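Local coordinates for protein pentalenene synthase (PDB 6Q4S) that probably cyclises (2E,6E)-farnesyl diphosphate to the bicyclic sesquiterpenol 7-epi-alpha-eudesmol in a magnesium-dependent reaction with release of diphosphate, at residues Leu9-Pro14 with Ala300-Ile305; Arg93-Ala98 with Ala152-Val157; Val181-Ser186 with Leu214-Ile219; Glu197-Ala202 with Glu288-Arg293. All coordinates share one frame; numbering follows the deposited sequence.

Interaction 1: Leu9-Pro14 with Ala300-Ile305; sequences LPFDTP and AIQHWI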
loop_
_atom_site.group_PDB
_atom_site.type_symbol
_atom_site.label_atom_id
_atom_site.label_comp_id
_atom_site.label_asym_id
_atom_site.label_seq_id
_atom_site.Cartn_x
_atom_site.Cartn_y
_atom_site.Cartn_z
ATOM N N LEU A 9 13.117 15.767 27.184
ATOM C CA LEU A 9 12.289 14.608 26.897
ATOM C C LEU A 9 12.478 13.583 27.998
ATOM O O LEU A 9 13.574 13.459 28.482
ATOM C CB LEU A 9 12.740 14.037 25.536
ATOM C CG LEU A 9 12.636 15.032 24.355
ATOM C CD1 LEU A 9 13.077 14.432 23.007
ATOM C CD2 LEU A 9 11.186 15.510 24.272
ATOM N N PRO A 10 11.425 12.848 28.402
ATOM C CA PRO A 10 11.577 11.777 29.392
ATOM C C PRO A 10 11.935 10.407 28.781
ATOM O O PRO A 10 11.254 9.428 29.051
ATOM C CB PRO A 10 10.169 11.705 30.008
ATOM C CG PRO A 10 9.286 11.961 28.836
ATOM C CD PRO A 10 10.001 13.053 28.064
ATOM N N PHE A 11 12.940 10.340 27.916
ATOM C CA PHE A 11 13.371 9.064 27.337
ATOM C C PHE A 11 14.851 9.002 27.573
ATOM O O PHE A 11 15.498 10.027 27.652
ATOM C CB PHE A 11 13.105 8.989 25.811
ATOM C CG PHE A 11 11.703 9.316 25.411
ATOM C CD1 PHE A 11 10.657 8.499 25.769
ATOM C CD2 PHE A 11 11.418 10.455 24.654
ATOM C CE1 PHE A 11 9.349 8.811 25.416
ATOM C CE2 PHE A 11 10.114 10.752 24.293
ATOM C CZ PHE A 11 9.074 9.919 24.672
ATOM N N ASP A 12 15.385 7.800 27.721
ATOM C CA ASP A 12 16.840 7.572 27.694
ATOM C C ASP A 12 17.003 6.461 26.659
ATOM O O ASP A 12 16.346 5.397 26.750
ATOM C CB ASP A 12 17.358 7.159 29.091
ATOM C CG ASP A 12 18.864 6.992 29.134
ATOM O OD1 ASP A 12 19.573 7.732 28.414
ATOM O OD2 ASP A 12 19.344 6.131 29.908
ATOM N N THR A 13 17.841 6.694 25.665
ATOM C CA THR A 13 17.682 5.907 24.445
ATOM C C THR A 13 19.055 5.473 23.937
ATOM O O THR A 13 19.956 6.313 23.784
ATOM C CB THR A 13 16.735 6.781 23.521
ATOM O OG1 THR A 13 15.489 6.133 23.319
ATOM C CG2 THR A 13 17.349 7.297 22.339
ATOM N N PRO A 14 19.242 4.145 23.669
ATOM C CA PRO A 14 20.557 3.705 23.175
ATOM C C PRO A 14 20.959 4.207 21.783
ATOM O O PRO A 14 20.126 4.613 20.978
ATOM C CB PRO A 14 20.474 2.167 23.229
ATOM C CG PRO A 14 19.034 1.814 23.419
ATOM C CD PRO A 14 18.334 3.016 23.988
ATOM N N ALA A 300 10.512 1.509 19.693
ATOM C CA ALA A 300 10.849 1.994 18.375
ATOM C C ALA A 300 10.319 3.470 18.202
ATOM O O ALA A 300 10.999 4.280 17.635
ATOM C CB ALA A 300 10.242 1.080 17.269
ATOM N N ILE A 301 9.156 3.765 18.746
ATOM C CA ILE A 301 8.615 5.124 18.695
ATOM C C ILE A 301 9.532 6.044 19.513
ATOM O O ILE A 301 9.978 7.062 19.008
ATOM C CB ILE A 301 7.167 5.227 19.169
ATOM C CG1 ILE A 301 6.249 4.339 18.331
ATOM C CG2 ILE A 301 6.748 6.711 19.035
ATOM C CD1 ILE A 301 4.860 4.224 18.875
ATOM N N GLN A 302 9.915 5.618 20.725
ATOM C CA GLN A 302 10.810 6.433 21.568
ATOM C C GLN A 302 12.148 6.671 20.923
ATOM O O GLN A 302 12.731 7.775 20.980
ATOM C CB GLN A 302 11.034 5.747 22.904
ATOM C CG GLN A 302 9.783 5.424 23.699
ATOM C CD GLN A 302 10.078 4.615 25.000
ATOM O OE1 GLN A 302 11.154 4.061 25.191
ATOM N NE2 GLN A 302 9.117 4.595 25.889
ATOM N N HIS A 303 12.672 5.650 20.263
ATOM C CA HIS A 303 13.922 5.842 19.575
ATOM C C HIS A 303 13.817 6.934 18.543
ATOM O O HIS A 303 14.811 7.647 18.294
ATOM C CB HIS A 303 14.462 4.526 18.925
ATOM C CG HIS A 303 14.640 3.389 19.901
ATOM N ND1 HIS A 303 14.472 2.064 19.554
ATOM C CD2 HIS A 303 14.966 3.392 21.219
ATOM C CE1 HIS A 303 14.647 1.307 20.620
ATOM N NE2 HIS A 303 14.927 2.090 21.647
ATOM N N TRP A 304 12.644 7.024 17.881
ATOM C CA TRP A 304 12.499 8.030 16.864
ATOM C C TRP A 304 12.369 9.452 17.477
ATOM O O TRP A 304 13.023 10.391 17.022
ATOM C CB TRP A 304 11.340 7.698 15.909
ATOM C CG TRP A 304 11.915 7.224 14.690
ATOM C CD1 TRP A 304 12.111 5.878 14.291
ATOM C CD2 TRP A 304 12.554 8.024 13.717
ATOM N NE1 TRP A 304 12.798 5.843 13.117
ATOM C CE2 TRP A 304 13.087 7.126 12.720
ATOM C CE3 TRP A 304 12.722 9.408 13.559
ATOM C CZ2 TRP A 304 13.770 7.572 11.609
ATOM C CZ3 TRP A 304 13.420 9.868 12.418
ATOM C CH2 TRP A 304 13.920 8.929 11.447
ATOM N N ILE A 305 11.468 9.605 18.425
ATOM C CA ILE A 305 11.262 10.926 19.045
ATOM C C ILE A 305 12.573 11.407 19.683
ATOM O O ILE A 305 13.061 12.507 19.344
ATOM C CB ILE A 305 10.153 10.907 20.110
ATOM C CG1 ILE A 305 8.826 10.527 19.504
ATOM C CG2 ILE A 305 10.094 12.295 20.777
ATOM C CD1 ILE A 305 7.736 10.198 20.525
#

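Interaction 2: Arg93-Ala98 with Ala152-Val157; sequences RIAEVA and AHCEEV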
loop_
_atom_site.group_PDB
_atom_site.type_symbol
_atom_site.label_atom_id
_atom_site.label_comp_id
_atom_site.label_asym_id
_atom_site.label_seq_id
_atom_site.Cartn_x
_atom_site.Cartn_y
_atom_site.Cartn_z
ATOM N N ARG A 93 8.611 15.367 -13.168
ATOM C CA ARG A 93 9.627 14.332 -13.060
ATOM C C ARG A 93 9.694 13.771 -11.624
ATOM O O ARG A 93 9.783 12.582 -11.471
ATOM C CB ARG A 93 10.992 14.834 -13.532
ATOM C CG ARG A 93 12.074 13.761 -13.548
ATOM C CD ARG A 93 11.707 12.514 -14.348
ATOM N NE ARG A 93 12.821 11.582 -14.382
ATOM C CZ ARG A 93 12.836 10.445 -15.063
ATOM N NH1 ARG A 93 11.768 10.061 -15.743
ATOM N NH2 ARG A 93 13.922 9.665 -15.042
ATOM N N ILE A 94 9.608 14.608 -10.613
ATOM C CA ILE A 94 9.566 14.162 -9.217
ATOM C C ILE A 94 8.375 13.188 -8.961
ATOM O O ILE A 94 8.574 12.109 -8.413
ATOM C CB ILE A 94 9.613 15.356 -8.276
ATOM C CG1 ILE A 94 11.061 15.929 -8.261
ATOM C CG2 ILE A 94 9.170 15.026 -6.835
ATOM C CD1 ILE A 94 11.130 17.263 -7.556
ATOM N N ALA A 95 7.180 13.531 -9.446
ATOM C CA ALA A 95 6.022 12.686 -9.261
ATOM C C ALA A 95 6.218 11.386 -9.889
ATOM O O ALA A 95 5.786 10.373 -9.340
ATOM C CB ALA A 95 4.748 13.327 -9.846
ATOM N N GLU A 96 6.795 11.395 -11.092
ATOM C CA GLU A 96 7.104 10.198 -11.817
ATOM C C GLU A 96 8.059 9.237 -11.059
ATOM O O GLU A 96 7.827 8.010 -10.996
ATOM C CB GLU A 96 7.617 10.531 -13.230
ATOM C CG GLU A 96 7.989 9.344 -14.072
ATOM C CD GLU A 96 8.418 9.636 -15.543
ATOM O OE1 GLU A 96 8.882 10.778 -15.896
ATOM O OE2 GLU A 96 8.306 8.654 -16.337
ATOM N N VAL A 97 9.113 9.808 -10.472
ATOM C CA VAL A 97 10.082 9.013 -9.765
ATOM C C VAL A 97 9.519 8.552 -8.437
ATOM O O VAL A 97 9.687 7.382 -8.102
ATOM C CB VAL A 97 11.422 9.796 -9.593
ATOM C CG1 VAL A 97 12.358 9.009 -8.689
ATOM C CG2 VAL A 97 12.024 10.022 -10.981
ATOM N N ALA A 98 8.782 9.425 -7.752
ATOM C CA ALA A 98 8.167 9.064 -6.490
ATOM C C ALA A 98 7.247 7.886 -6.638
ATOM O O ALA A 98 7.230 6.991 -5.775
ATOM C CB ALA A 98 7.382 10.194 -5.866
ATOM N N ALA A 152 2.287 12.589 -0.238
ATOM C CA ALA A 152 2.317 13.824 0.474
ATOM C C ALA A 152 3.550 14.634 0.075
ATOM O O ALA A 152 3.445 15.864 -0.087
ATOM C CB ALA A 152 2.284 13.572 1.937
ATOM N N HIS A 153 4.698 13.972 -0.081
ATOM C CA HIS A 153 5.876 14.671 -0.591
ATOM C C HIS A 153 5.615 15.300 -1.959
ATOM O O HIS A 153 6.035 16.427 -2.197
ATOM C CB HIS A 153 7.096 13.772 -0.737
ATOM C CG HIS A 153 8.315 14.486 -1.264
ATOM N ND1 HIS A 153 8.947 15.493 -0.566
ATOM C CD2 HIS A 153 8.992 14.369 -2.433
ATOM C CE1 HIS A 153 9.970 15.949 -1.257
ATOM N NE2 HIS A 153 10.052 15.255 -2.374
ATOM N N CYS A 154 4.996 14.561 -2.879
ATOM C CA CYS A 154 4.600 15.133 -4.193
ATOM C C CYS A 154 3.652 16.320 -4.042
ATOM O O CYS A 154 3.779 17.296 -4.796
ATOM C CB CYS A 154 3.964 14.061 -5.105
ATOM S SG CYS A 154 5.159 12.806 -5.580
ATOM N N GLU A 155 2.685 16.246 -3.134
ATOM C CA GLU A 155 1.811 17.411 -2.873
ATOM C C GLU A 155 2.612 18.668 -2.403
ATOM O O GLU A 155 2.279 19.819 -2.753
ATOM C CB GLU A 155 0.705 17.113 -1.879
ATOM C CG GLU A 155 -0.306 16.104 -2.437
ATOM C CD GLU A 155 -1.311 15.706 -1.423
ATOM O OE1 GLU A 155 -1.459 16.387 -0.401
ATOM O OE2 GLU A 155 -2.012 14.710 -1.670
ATOM N N GLU A 156 3.649 18.452 -1.603
ATOM C CA GLU A 156 4.513 19.557 -1.122
ATOM C C GLU A 156 5.307 20.192 -2.250
ATOM O O GLU A 156 5.345 21.420 -2.380
ATOM C CB GLU A 156 5.468 19.005 -0.059
ATOM C CG GLU A 156 6.406 19.943 0.666
ATOM C CD GLU A 156 7.113 19.175 1.812
ATOM O OE1 GLU A 156 7.852 18.168 1.557
ATOM O OE2 GLU A 156 6.803 19.477 2.952
ATOM N N VAL A 157 5.893 19.356 -3.078
ATOM C CA VAL A 157 6.577 19.762 -4.275
ATOM C C VAL A 157 5.694 20.569 -5.250
ATOM O O VAL A 157 6.194 21.590 -5.893
ATOM C CB VAL A 157 7.182 18.552 -4.995
ATOM C CG1 VAL A 157 7.638 18.911 -6.390
ATOM C CG2 VAL A 157 8.383 17.949 -4.195
#

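Interaction 3: Val181-Ser186 with Leu214-Ile219; sequences VGIHHS and LAADTI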
loop_
_atom_site.group_PDB
_atom_site.type_symbol
_atom_site.label_atom_id
_atom_site.label_comp_id
_atom_site.label_asym_id
_atom_site.label_seq_id
_atom_site.Cartn_x
_atom_site.Cartn_y
_atom_site.Cartn_z
ATOM N N VAL A 181 5.954 14.337 7.179
ATOM C CA VAL A 181 7.124 14.065 8.034
ATOM C C VAL A 181 7.608 12.593 7.910
ATOM O O VAL A 181 8.767 12.338 8.134
ATOM C CB VAL A 181 6.871 14.439 9.486
ATOM C CG1 VAL A 181 5.937 13.484 10.166
ATOM C CG2 VAL A 181 8.166 14.517 10.285
ATOM N N GLY A 182 6.732 11.667 7.528
ATOM C CA GLY A 182 7.219 10.327 7.092
ATOM C C GLY A 182 7.671 9.411 8.254
ATOM O O GLY A 182 8.585 8.545 8.118
ATOM N N ILE A 183 7.002 9.555 9.375
ATOM C CA ILE A 183 7.406 8.890 10.579
ATOM C C ILE A 183 6.686 7.549 10.747
ATOM O O ILE A 183 7.151 6.679 11.474
ATOM C CB ILE A 183 7.124 9.821 11.782
ATOM C CG1 ILE A 183 8.224 10.866 11.883
ATOM C CG2 ILE A 183 7.043 9.078 13.081
ATOM C CD1 ILE A 183 9.655 10.313 12.001
ATOM N N HIS A 184 5.513 7.375 10.136
ATOM C CA HIS A 184 4.845 6.095 10.252
ATOM C C HIS A 184 5.739 4.951 9.696
ATOM O O HIS A 184 5.881 3.902 10.349
ATOM C CB HIS A 184 3.476 6.122 9.545
ATOM C CG HIS A 184 2.461 6.946 10.291
ATOM N ND1 HIS A 184 2.453 8.328 10.278
ATOM C CD2 HIS A 184 1.441 6.573 11.096
ATOM C CE1 HIS A 184 1.468 8.757 11.058
ATOM N NE2 HIS A 184 0.837 7.708 11.553
ATOM N N HIS A 185 6.268 5.137 8.487
ATOM C CA HIS A 185 7.106 4.082 7.852
ATOM C C HIS A 185 8.438 3.974 8.616
ATOM O O HIS A 185 9.066 2.854 8.685
ATOM C CB HIS A 185 7.349 4.303 6.353
ATOM C CG HIS A 185 8.096 5.547 6.020
ATOM N ND1 HIS A 185 9.470 5.664 6.144
ATOM C CD2 HIS A 185 7.683 6.706 5.454
ATOM C CE1 HIS A 185 9.853 6.853 5.747
ATOM N NE2 HIS A 185 8.787 7.491 5.295
ATOM N N SER A 186 8.879 5.123 9.162
ATOM C CA SER A 186 10.131 5.142 9.985
ATOM C C SER A 186 10.020 4.251 11.205
ATOM O O SER A 186 10.993 3.513 11.517
ATOM C CB SER A 186 10.573 6.568 10.301
ATOM O OG SER A 186 10.669 7.324 9.112
ATOM N N LEU A 214 0.643 10.986 16.984
ATOM C CA LEU A 214 1.307 12.007 17.869
ATOM C C LEU A 214 2.822 12.036 17.776
ATOM O O LEU A 214 3.444 13.094 17.842
ATOM C CB LEU A 214 0.909 11.794 19.315
ATOM C CG LEU A 214 -0.573 11.981 19.610
ATOM C CD1 LEU A 214 -0.938 11.351 20.921
ATOM C CD2 LEU A 214 -0.990 13.468 19.644
ATOM N N ALA A 215 3.455 10.869 17.617
ATOM C CA ALA A 215 4.873 10.824 17.394
ATOM C C ALA A 215 5.191 11.585 16.115
ATOM O O ALA A 215 6.191 12.316 16.023
ATOM C CB ALA A 215 5.386 9.377 17.298
ATOM N N ALA A 216 4.377 11.407 15.085
ATOM C CA ALA A 216 4.649 12.110 13.845
ATOM C C ALA A 216 4.452 13.656 14.034
ATOM O O ALA A 216 5.240 14.486 13.539
ATOM C CB ALA A 216 3.744 11.609 12.766
ATOM N N ASP A 217 3.421 14.030 14.765
ATOM C CA ASP A 217 3.214 15.504 15.059
ATOM C C ASP A 217 4.421 16.084 15.772
ATOM O O ASP A 217 4.987 17.087 15.341
ATOM C CB ASP A 217 1.987 15.745 15.925
ATOM C CG ASP A 217 0.695 15.390 15.216
ATOM O OD1 ASP A 217 0.673 15.297 13.948
ATOM O OD2 ASP A 217 -0.293 15.165 15.934
ATOM N N THR A 218 4.820 15.408 16.843
ATOM C CA THR A 218 5.863 15.864 17.709
ATOM C C THR A 218 7.072 16.044 16.927
ATOM O O THR A 218 7.694 17.078 16.979
ATOM C CB THR A 218 6.109 14.847 18.821
ATOM O OG1 THR A 218 4.925 14.690 19.584
ATOM C CG2 THR A 218 7.244 15.261 19.741
ATOM N N ILE A 219 7.447 15.044 16.149
ATOM C CA ILE A 219 8.692 15.140 15.387
ATOM C C ILE A 219 8.613 16.177 14.294
ATOM O O ILE A 219 9.568 16.899 14.091
ATOM C CB ILE A 219 9.127 13.766 14.809
ATOM C CG1 ILE A 219 9.498 12.856 15.946
ATOM C CG2 ILE A 219 10.304 13.936 13.825
ATOM C CD1 ILE A 219 9.377 11.382 15.584
#

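Interaction 4: Glu197-Ala202 with Glu288-Arg293; sequences EVPAQA and EAERDR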
loop_
_atom_site.group_PDB
_atom_site.type_symbol
_atom_site.label_atom_id
_atom_site.label_comp_id
_atom_site.label_asym_id
_atom_site.label_seq_id
_atom_site.Cartn_x
_atom_site.Cartn_y
_atom_site.Cartn_z
ATOM N N GLU A 197 7.969 -8.388 15.227
ATOM C CA GLU A 197 6.787 -7.767 14.672
ATOM C C GLU A 197 5.762 -7.525 15.732
ATOM O O GLU A 197 5.519 -8.386 16.579
ATOM C CB GLU A 197 6.171 -8.597 13.563
ATOM C CG GLU A 197 7.076 -8.594 12.327
ATOM C CD GLU A 197 6.488 -9.265 11.080
ATOM O OE1 GLU A 197 5.196 -9.357 11.033
ATOM O OE2 GLU A 197 7.367 -9.671 10.191
ATOM N N VAL A 198 5.154 -6.350 15.685
ATOM C CA VAL A 198 4.152 -5.967 16.690
ATOM C C VAL A 198 2.881 -6.743 16.375
ATOM O O VAL A 198 2.516 -6.834 15.195
ATOM C CB VAL A 198 3.843 -4.443 16.668
ATOM C CG1 VAL A 198 2.675 -4.105 17.612
ATOM C CG2 VAL A 198 5.033 -3.639 17.103
ATOM N N PRO A 199 2.175 -7.293 17.415
ATOM C CA PRO A 199 0.931 -8.043 17.111
ATOM C C PRO A 199 -0.078 -7.215 16.384
ATOM O O PRO A 199 -0.343 -6.059 16.799
ATOM C CB PRO A 199 0.423 -8.488 18.495
ATOM C CG PRO A 199 1.703 -8.664 19.252
ATOM C CD PRO A 199 2.613 -7.531 18.801
ATOM N N ALA A 200 -0.641 -7.777 15.294
ATOM C CA ALA A 200 -1.419 -6.971 14.337
ATOM C C ALA A 200 -2.620 -6.316 14.998
ATOM O O ALA A 200 -2.963 -5.185 14.663
ATOM C CB ALA A 200 -1.840 -7.795 13.122
ATOM N N GLN A 201 -3.248 -7.017 15.945
ATOM C CA GLN A 201 -4.403 -6.455 16.677
ATOM C C GLN A 201 -4.010 -5.279 17.599
ATOM O O GLN A 201 -4.847 -4.437 17.849
ATOM C CB GLN A 201 -5.190 -7.550 17.447
ATOM C CG GLN A 201 -4.432 -8.220 18.583
ATOM C CD GLN A 201 -3.584 -9.418 18.160
ATOM O OE1 GLN A 201 -2.744 -9.343 17.260
ATOM N NE2 GLN A 201 -3.767 -10.503 18.847
ATOM N N ALA A 202 -2.757 -5.223 18.073
ATOM C CA ALA A 202 -2.237 -4.036 18.745
ATOM C C ALA A 202 -1.931 -2.837 17.794
ATOM O O ALA A 202 -2.264 -1.661 18.098
ATOM C CB ALA A 202 -1.035 -4.378 19.600
ATOM N N GLU A 288 2.209 -12.996 27.337
ATOM C CA GLU A 288 3.389 -12.255 27.784
ATOM C C GLU A 288 4.416 -11.973 26.652
ATOM O O GLU A 288 5.045 -10.914 26.639
ATOM C CB GLU A 288 4.002 -12.932 29.041
ATOM C CG GLU A 288 5.481 -13.329 29.004
ATOM C CD GLU A 288 5.831 -14.386 30.066
ATOM O OE1 GLU A 288 6.765 -15.191 29.827
ATOM O OE2 GLU A 288 5.160 -14.444 31.135
ATOM N N ALA A 289 4.611 -12.916 25.731
ATOM C CA ALA A 289 5.537 -12.705 24.622
ATOM C C ALA A 289 4.961 -11.657 23.598
ATOM O O ALA A 289 5.690 -10.872 23.061
ATOM C CB ALA A 289 5.848 -14.023 23.942
ATOM N N GLU A 290 3.652 -11.677 23.375
ATOM C CA GLU A 290 2.955 -10.624 22.640
ATOM C C GLU A 290 3.145 -9.245 23.336
ATOM O O GLU A 290 3.554 -8.270 22.672
ATOM C CB GLU A 290 1.470 -10.965 22.474
ATOM C CG GLU A 290 1.281 -12.140 21.508
ATOM C CD GLU A 290 -0.112 -12.766 21.487
ATOM O OE1 GLU A 290 -0.936 -12.629 22.452
ATOM O OE2 GLU A 290 -0.389 -13.417 20.467
ATOM N N ARG A 291 2.897 -9.182 24.658
ATOM C CA ARG A 291 3.155 -7.950 25.453
ATOM C C ARG A 291 4.528 -7.432 25.257
ATOM O O ARG A 291 4.726 -6.200 25.132
ATOM C CB ARG A 291 2.975 -8.151 26.953
ATOM C CG ARG A 291 1.536 -8.136 27.378
ATOM C CD ARG A 291 1.319 -8.808 28.747
ATOM N NE ARG A 291 -0.118 -8.922 28.918
ATOM C CZ ARG A 291 -0.917 -8.000 29.455
ATOM N NH1 ARG A 291 -0.452 -6.862 29.956
ATOM N NH2 ARG A 291 -2.216 -8.224 29.470
ATOM N N ASP A 292 5.490 -8.352 25.253
ATOM C CA ASP A 292 6.892 -7.994 25.060
ATOM C C ASP A 292 7.194 -7.385 23.668
ATOM O O ASP A 292 8.143 -6.576 23.508
ATOM C CB ASP A 292 7.784 -9.226 25.260
ATOM C CG ASP A 292 9.260 -8.915 25.056
ATOM O OD1 ASP A 292 9.758 -8.073 25.823
ATOM O OD2 ASP A 292 9.928 -9.469 24.124
ATOM N N ARG A 293 6.471 -7.863 22.661
ATOM C CA ARG A 293 6.631 -7.385 21.280
ATOM C C ARG A 293 6.013 -5.965 21.154
ATOM O O ARG A 293 6.598 -5.113 20.512
ATOM C CB ARG A 293 6.022 -8.397 20.270
ATOM C CG ARG A 293 6.888 -9.676 20.098
ATOM C CD ARG A 293 6.029 -10.877 19.649
ATOM N NE ARG A 293 5.240 -10.538 18.459
ATOM C CZ ARG A 293 4.128 -11.128 18.033
ATOM N NH1 ARG A 293 3.598 -12.168 18.656
ATOM N NH2 ARG A 293 3.531 -10.674 16.934
#

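Interaction 1: Leu9-Pro14 with Ala300-Ile305
In this all-helical class I terpene synthase fold, the N-terminal segment 9-14 runs as a loop over helix 288-313, where Phe11 meets Gln302 and Ile305 and Thr13 meets His303. No hydrogen bond crosses the contact. Phe11 is the central side chain: its CG is anti to the carbonyl carbon (chi1 -52°), and the two sides of its ring reach different turns of the helix. CD1 lies 3.8 Å from Gln302 CG, and CE1 is as near to the same carbon, while CE2 on the other side of the ring comes within 3.8 Å of Ile305 CG2. The Gln302 chain runs extended beyond CG past the ring, and its amide plane is turned 41° from the ring plane. Its CG makes the closest touch, and the start of the amide still borders Phe11 CD1. Leu9 adds a looser apolar touch, CD1 to Ile305 CG2 at 4.3 Å. Toward the C-terminal end of the segment, Thr13 OG1 sits in the plane of the His303 imidazole, at its edge, 3.5 Å from CD2. Pro14 CD follows at 4.2 Å from His303 NE2, in an oblique approach. Leu9, Phe11 and Thr13 also touch Asn306, the residue after Ile305, while Leu9, Pro10 and Phe11 reach Leu267, Leu271 and Gln274 of helix 252-284. The inner side of helix 288-313 faces the core, with Ile305 on Ala215 and Ile219 of helix 206-228 and Trp304 against Ile183 and Ser186 of helix 183-194.

Interaction 2: Arg93-Ala98 with Ala152-Val157
His153 opens the contact from helix 136-161, its CD2 lying 4.5 Å from Ile94 CG2 in an oblique approach. One face of the same imidazole carries Val157 CG2 from the next turn of its own helix, offset toward the rim, and the ring also meets that of Phe79. Its side chain comes to about 4 Å from that of Asp80, the first residue of the aspartate-rich DDXXD motif and a probable magnesium ligand. Cys154 follows and makes the tightest approach. SG is anti to its carbonyl carbon and beside the backbone N (chi1 -66°), and it points at the other helix between two alanines, 3.4 Å from Ala98 CB and 3.8 Å from Ala95 CA. Small residues opposite the sulfur are consistent with the 5.8 Å between the CA atoms of Ala95 and Cys154. The two segments, both on helices of the all-alpha class I terpene synthase fold, run antiparallel at 176°, and their local axes come within 9.8 Å. Ala95 also packs on Arg114 of the second subunit, so this side of the pair borders the dimer partner. Val157, a turn beyond His153, completes the row with both methyls on Ile94: CG2 meets Ile94 CG2 at 4.0 Å, and CG1 meets Ile94 CD1 at the same separation. Ile94 also touches Phe79 and Phe83.

Interaction 3: Val181-Ser186 with Leu214-Ile219
Ile183 and Val181 flank Ala216 at a break between helices 170-180 and 183-194, which corresponds to the G1/G2 helix break of class I terpene cyclases. Ile183 CB lies 3.9 Å from Ala216 CB, and its CD1 runs on to Ile219 CD1 at 3.7 Å. From the other side of the break, Val181 reaches Ala216 O with CG1 at 3.6 Å, a methyl held between the backbone N and the carbonyl carbon (chi1 73°). Its CG2 meets Ile219 CG2 at 4.2 Å, the two side chains crossing at about a right angle. His184 comes nearest to Ala216 CB with CE1, while its NE2 is hydrogen-bonded to Asp213. Outward, Trp304 backs Ile183. Val181 and Ile219 approach Arg177 and Asn223, probable substrate and magnesium ligands, so this apolar layer probably borders the diphosphate-binding region. Gly182 turns the chain with a positive phi of 76°, and its carbonyl is held by Ser186 OG, which donates to Gly182 O at 2.6 Å. In the facing helix, Thr218 OG1 and Thr218 N reach Leu214 O from opposite faces of its carbonyl plane, with OG1 2.8 Å away.

Interaction 4: Glu197-Ala202 with Glu288-Arg293
Arg293 grips Glu197 through one backbone atom, Glu197 O, presenting its guanidinium side-on near the start of helix 288-313. NE donates to Glu197 O at 2.9 Å, nearly along the C=O axis, with an N-H...O angle of 157°. NH2 adds a second, more bent bond to the same Glu197 O at 3.1 Å, from a position above the carbonyl plane. The oxygen lies in the guanidinium plane for both donors, and the bend of the arginine chain at chi3 (53°) brings NE round to Glu197 O. Pro199 then covers one face of the guanidinium: its CG sits 3.6 Å from NH2, offset toward the rim. The same CG meets Glu290 CB at 4.0 Å, so the proline ring, at the N-cap position of helix 200-203, rests against both Arg293 and Glu290. The carboxylate of Glu197 turns away from this grip, its OE1 bonded to the hydroxyl of Ser135, and Val198 N is taken up by Glu191. Glu290 has a long, weak ion pair with Arg285 of the second subunit. Glu197 OE1 and Arg293 NH2 are 6.3 Å apart, without direct contact. Within this contact the charge of Arg293 meets a neutral carbonyl, which it would probably polarise, and the chain just ahead of helix 200-203 is fixed by two bonds to one oxygen, with Pro199 packed over the guanidinium face.

From the N terminus, segment 9-14 opens the widest loop, closed only at 300-305 by interaction 1, and the other three contacts are nested inside it. Interaction 2 closes first, joining helices 90-103 and 136-161. Interaction 3 follows in series, opening at the helix break 181-186. Before it closes at 214-219, segment 197-202 opens interaction 4, which closes at 288-293, so interactions 3 and 4 cross. Interactions 1 and 4 share helix 288-313. Interactions 1 and 3 touch directly, Ile301 meeting Ala215 and Trp304 meeting Ile183, so helix 288-313, which also carries the N-terminal loop, is joined to helices 183-194 and 206-228. Interaction 2, across the chain's centre from interactions 1 and 4, touches none of the others.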